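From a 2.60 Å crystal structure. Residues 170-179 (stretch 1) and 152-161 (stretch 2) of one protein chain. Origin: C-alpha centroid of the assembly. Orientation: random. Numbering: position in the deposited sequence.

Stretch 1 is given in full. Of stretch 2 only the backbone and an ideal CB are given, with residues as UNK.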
# COMPACT_ATOMS: atom_id res chain seq x y z
N ASP A 170 4.76 -16.26 8.93
CA ASP A 170 4.72 -17.73 8.92
C ASP A 170 3.53 -18.28 8.13
O ASP A 170 2.47 -17.67 8.10
CB ASP A 170 4.69 -18.28 10.36
CG ASP A 170 5.05 -19.78 10.46
OD1 ASP A 170 5.57 -20.40 9.50
OD2 ASP A 170 4.85 -20.35 11.54
N TYR A 171 3.75 -19.42 7.48
CA TYR A 171 2.74 -20.13 6.72
C TYR A 171 2.08 -21.11 7.69
O TYR A 171 2.78 -21.76 8.47
CB TYR A 171 3.35 -20.91 5.55
CG TYR A 171 4.18 -20.10 4.58
CD1 TYR A 171 5.54 -19.87 4.82
CD2 TYR A 171 3.61 -19.58 3.41
CE1 TYR A 171 6.31 -19.12 3.92
CE2 TYR A 171 4.36 -18.84 2.50
CZ TYR A 171 5.71 -18.61 2.76
OH TYR A 171 6.46 -17.88 1.87
N LYS A 172 0.76 -21.23 7.60
CA LYS A 172 -0.05 -22.02 8.54
C LYS A 172 -0.92 -23.07 7.85
O LYS A 172 -1.55 -22.77 6.83
CB LYS A 172 -0.97 -21.07 9.31
CG LYS A 172 -0.29 -19.94 10.09
CD LYS A 172 0.66 -20.47 11.17
CE LYS A 172 1.19 -19.36 12.07
NZ LYS A 172 2.12 -19.89 13.11
N MSE A 173 -0.97 -24.26 8.44
CA MSE A 173 -1.77 -25.41 7.98
C MSE A 173 -1.42 -25.97 6.63
O MSE A 173 -1.71 -25.37 5.60
CB MSE A 173 -3.27 -25.16 8.06
CG MSE A 173 -3.68 -25.40 9.50
SE MSE A 173 -5.39 -24.52 9.77
CE MSE A 173 -6.35 -26.01 8.94
N ASN A 174 -0.84 -27.18 6.65
CA ASN A 174 -0.43 -27.90 5.45
C ASN A 174 -1.63 -28.29 4.58
O ASN A 174 -2.62 -28.80 5.10
CB ASN A 174 0.34 -29.16 5.87
CG ASN A 174 1.09 -29.78 4.71
OD1 ASN A 174 0.78 -30.89 4.29
ND2 ASN A 174 2.05 -29.04 4.16
N LYS A 175 -1.53 -28.02 3.27
CA LYS A 175 -2.59 -28.29 2.28
C LYS A 175 -2.13 -29.42 1.35
O LYS A 175 -1.30 -29.20 0.45
CB LYS A 175 -2.90 -27.01 1.49
CG LYS A 175 -3.93 -27.13 0.36
CD LYS A 175 -4.49 -25.78 -0.07
CE LYS A 175 -3.46 -24.91 -0.76
NZ LYS A 175 -3.83 -23.48 -0.95
N GLU A 176 -2.67 -30.62 1.56
CA GLU A 176 -2.29 -31.81 0.79
C GLU A 176 -2.95 -31.82 -0.58
O GLU A 176 -2.27 -31.96 -1.60
CB GLU A 176 -2.65 -33.10 1.53
CG GLU A 176 -2.03 -33.21 2.92
CD GLU A 176 -2.25 -34.58 3.56
OE1 GLU A 176 -1.95 -35.61 2.91
OE2 GLU A 176 -2.67 -34.62 4.74
N PHE A 177 -4.28 -31.69 -0.60
CA PHE A 177 -5.05 -31.64 -1.84
C PHE A 177 -4.98 -30.22 -2.38
O PHE A 177 -5.47 -29.29 -1.71
CB PHE A 177 -6.51 -32.05 -1.63
CG PHE A 177 -7.32 -31.98 -2.88
CD1 PHE A 177 -7.13 -32.93 -3.89
CD2 PHE A 177 -8.24 -30.96 -3.08
CE1 PHE A 177 -7.86 -32.86 -5.07
CE2 PHE A 177 -8.97 -30.89 -4.26
CZ PHE A 177 -8.79 -31.84 -5.25
N LYS A 178 -4.38 -30.05 -3.56
CA LYS A 178 -4.24 -28.75 -4.22
C LYS A 178 -5.06 -28.71 -5.50
O LYS A 178 -4.98 -29.64 -6.31
CB LYS A 178 -2.77 -28.43 -4.53
CG LYS A 178 -1.89 -28.29 -3.29
CD LYS A 178 -0.54 -27.65 -3.61
CE LYS A 178 0.34 -28.49 -4.53
NZ LYS A 178 1.63 -27.80 -4.82
N SER A 179 -5.84 -27.64 -5.66
CA SER A 179 -6.70 -27.45 -6.82
C SER A 179 -7.11 -26.00 -7.00
O SER A 179 -7.06 -25.20 -6.06
CB SER A 179 -7.97 -28.31 -6.69
OG SER A 179 -8.86 -28.13 -7.79
N UNK A 152 4.53 -21.66 -6.33
CA UNK A 152 4.67 -20.86 -5.08
C UNK A 152 4.59 -21.63 -3.74
O UNK A 152 3.77 -22.54 -3.61
CB UNK A 152 3.58 -19.79 -5.07
N UNK A 153 5.44 -21.27 -2.76
CA UNK A 153 5.44 -21.92 -1.41
C UNK A 153 4.10 -21.73 -0.72
O UNK A 153 3.62 -22.63 -0.01
CB UNK A 153 6.55 -21.35 -0.53
N UNK A 154 3.51 -20.56 -0.91
CA UNK A 154 2.19 -20.23 -0.37
C UNK A 154 1.07 -21.18 -0.86
O UNK A 154 0.06 -21.35 -0.17
CB UNK A 154 1.84 -18.79 -0.75
N UNK A 155 1.25 -21.78 -2.04
CA UNK A 155 0.31 -22.77 -2.60
C UNK A 155 0.23 -24.08 -1.81
O UNK A 155 -0.72 -24.82 -2.01
CB UNK A 155 0.71 -23.09 -4.04
N UNK A 156 1.24 -24.38 -0.97
CA UNK A 156 1.29 -25.59 -0.12
C UNK A 156 0.72 -25.41 1.30
O UNK A 156 0.88 -26.29 2.16
CB UNK A 156 2.74 -26.06 -0.01
N UNK A 157 0.06 -24.28 1.55
CA UNK A 157 -0.57 -23.99 2.84
C UNK A 157 -1.97 -23.43 2.64
O UNK A 157 -2.28 -22.88 1.57
CB UNK A 157 0.28 -23.01 3.65
N UNK A 158 -2.81 -23.58 3.67
CA UNK A 158 -4.19 -23.04 3.64
C UNK A 158 -4.25 -21.56 4.02
O UNK A 158 -5.00 -20.80 3.39
CB UNK A 158 -5.09 -23.84 4.59
N UNK A 159 -3.47 -21.16 5.03
CA UNK A 159 -3.42 -19.76 5.54
C UNK A 159 -1.99 -19.27 5.69
O UNK A 159 -1.04 -20.05 5.66
CB UNK A 159 -4.13 -19.65 6.89
N UNK A 160 -1.85 -17.96 5.89
CA UNK A 160 -0.55 -17.31 6.07
C UNK A 160 -0.68 -16.09 6.99
O UNK A 160 -1.63 -15.33 6.87
CB UNK A 160 0.03 -16.89 4.72
N UNK A 161 0.29 -15.91 7.89
CA UNK A 161 0.31 -14.77 8.81
C UNK A 161 1.35 -13.78 8.32
O UNK A 161 2.49 -14.16 8.09
CB UNK A 161 0.61 -15.21 10.24

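Position 152 lies beyond the reach of stretch 1, so the contact sets no demand on it. It is Ser152, whose OG accepts a weak hydrogen bond from the backbone N of position 154 as the 3-10 turn begins.

At 153 the backbone is 3-10 and CA-to-CB points sideways, with the ideal CB 4.2 Å from Tyr171 OH. A long side chain with a flexible aliphatic stem could lie along the tyrosine ring. The residue is Lys153, fully extended, with CG over one face of the Tyr171 ring, 4.2 Å from its centroid.

Position 154 is close to the same ring, its ideal CB 4.1 Å from Tyr171 CE2, and several apolar residues would suit. Leu154 brings CD1 to 4.0 Å from Tyr171 CD2.

The ideal CB at 155 is 4.7 Å from Lys178 CD, and the backbone O of 155 lies 3.0 Å from Lys175 CE and 3.3 Å from Lys178 CD. A small residue would fit, though a somewhat larger one is not excluded by stretch 1. Ser155 is the deposited residue; its side chain stays 4.7 Å from stretch 1 (CB to Lys178 CD), and its OG hydrogen-bonds next to the stretch rather than across the contact.

At 156 CA-to-CB points away, yet the ammonium group of Lys178 is within reach of a side chain that bends back; an acid is the natural choice, Asp or Glu. Asp156, with chi1 in m, forms a salt bridge, OD1 to Lys178 NZ at 2.8 Å. Its backbone O accepts a hydrogen bond from Lys175 N (3.2 Å).

Position 157 has extended angles, and CA-to-CB points away overall, though the ideal CB itself touches stretch 1, 3.7 Å from Lys172 O and 4.2 Å from Tyr171 CB. A flat or broad apolar group could cover that methylene. Phe157 sets its ring face against Tyr171 CB, 3.4 Å from the centroid; the two rings are near parallel but slid apart.

At 158 the chain turns a corner, and the backbone N donates to Met173 O (2.9 Å). The side chain starts sideways, with Lys175 CB 4.9 Å from the ideal CB, so a long apolar or aromatic residue could pack on the lysine stem. Tyr158 does so, Lys175 CD lying over its ring face, 3.8 Å from the centroid.

Position 159 pairs with Lys172 through two backbone hydrogen bonds, and its CB shares that lysine's face of the sheet. A large apolar group could reach the selenomethionine. Phe159 places CE2 3.7 Å from Met173 SE.

Position 160 is a non-hydrogen-bonded partner of Tyr171 on the same face, suiting a beta-branched or other apolar residue. Val160 CG2 lies 4.1 Å from Tyr171 CD2.

Position 161 pairs with Asp170, its N donating to Asp170 O (2.8 Å), and its CB faces the aliphatic part of Lys172. Val161, comfortable in a strand, rests CG2 3.8 Å from Lys172 CG.

Stretch 2, residues 152-161: SKLSDFYFVV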
# COMPACT_ATOMS: atom_id res chain seq x y z
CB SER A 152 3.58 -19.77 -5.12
OG SER A 152 3.39 -19.11 -3.88
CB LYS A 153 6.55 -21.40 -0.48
CG LYS A 153 6.59 -22.09 0.89
CD LYS A 153 7.78 -21.72 1.77
CE LYS A 153 7.71 -22.43 3.12
NZ LYS A 153 8.85 -22.13 4.04
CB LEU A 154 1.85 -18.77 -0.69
CG LEU A 154 0.56 -18.17 -0.14
CD1 LEU A 154 0.49 -18.27 1.37
CD2 LEU A 154 0.45 -16.73 -0.57
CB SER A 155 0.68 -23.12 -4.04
OG SER A 155 0.94 -21.96 -4.81
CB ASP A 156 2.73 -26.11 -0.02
CG ASP A 156 3.32 -26.54 -1.36
OD1 ASP A 156 2.56 -27.01 -2.25
OD2 ASP A 156 4.55 -26.42 -1.51
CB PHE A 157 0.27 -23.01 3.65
CG PHE A 157 1.58 -23.57 4.11
CD1 PHE A 157 2.72 -23.48 3.31
CD2 PHE A 157 1.69 -24.17 5.37
CE1 PHE A 157 3.95 -23.99 3.76
CE2 PHE A 157 2.91 -24.69 5.82
CZ PHE A 157 4.05 -24.59 5.02
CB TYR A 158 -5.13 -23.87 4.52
CG TYR A 158 -5.69 -25.11 3.86
CD1 TYR A 158 -6.63 -25.00 2.84
CD2 TYR A 158 -5.33 -26.39 4.28
CE1 TYR A 158 -7.16 -26.12 2.22
CE2 TYR A 158 -5.88 -27.53 3.69
CZ TYR A 158 -6.79 -27.39 2.65
OH TYR A 158 -7.34 -28.50 2.04
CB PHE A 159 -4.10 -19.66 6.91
CG PHE A 159 -5.47 -20.26 6.95
CD1 PHE A 159 -6.59 -19.50 6.63
CD2 PHE A 159 -5.64 -21.60 7.31
CE1 PHE A 159 -7.86 -20.06 6.66
CE2 PHE A 159 -6.91 -22.17 7.35
CZ PHE A 159 -8.01 -21.40 7.02
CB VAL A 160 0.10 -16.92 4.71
CG1 VAL A 160 -0.76 -15.94 3.92
CG2 VAL A 160 1.51 -16.37 4.89
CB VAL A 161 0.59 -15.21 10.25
CG1 VAL A 161 0.62 -14.01 11.19
CG2 VAL A 161 -0.45 -16.24 10.69
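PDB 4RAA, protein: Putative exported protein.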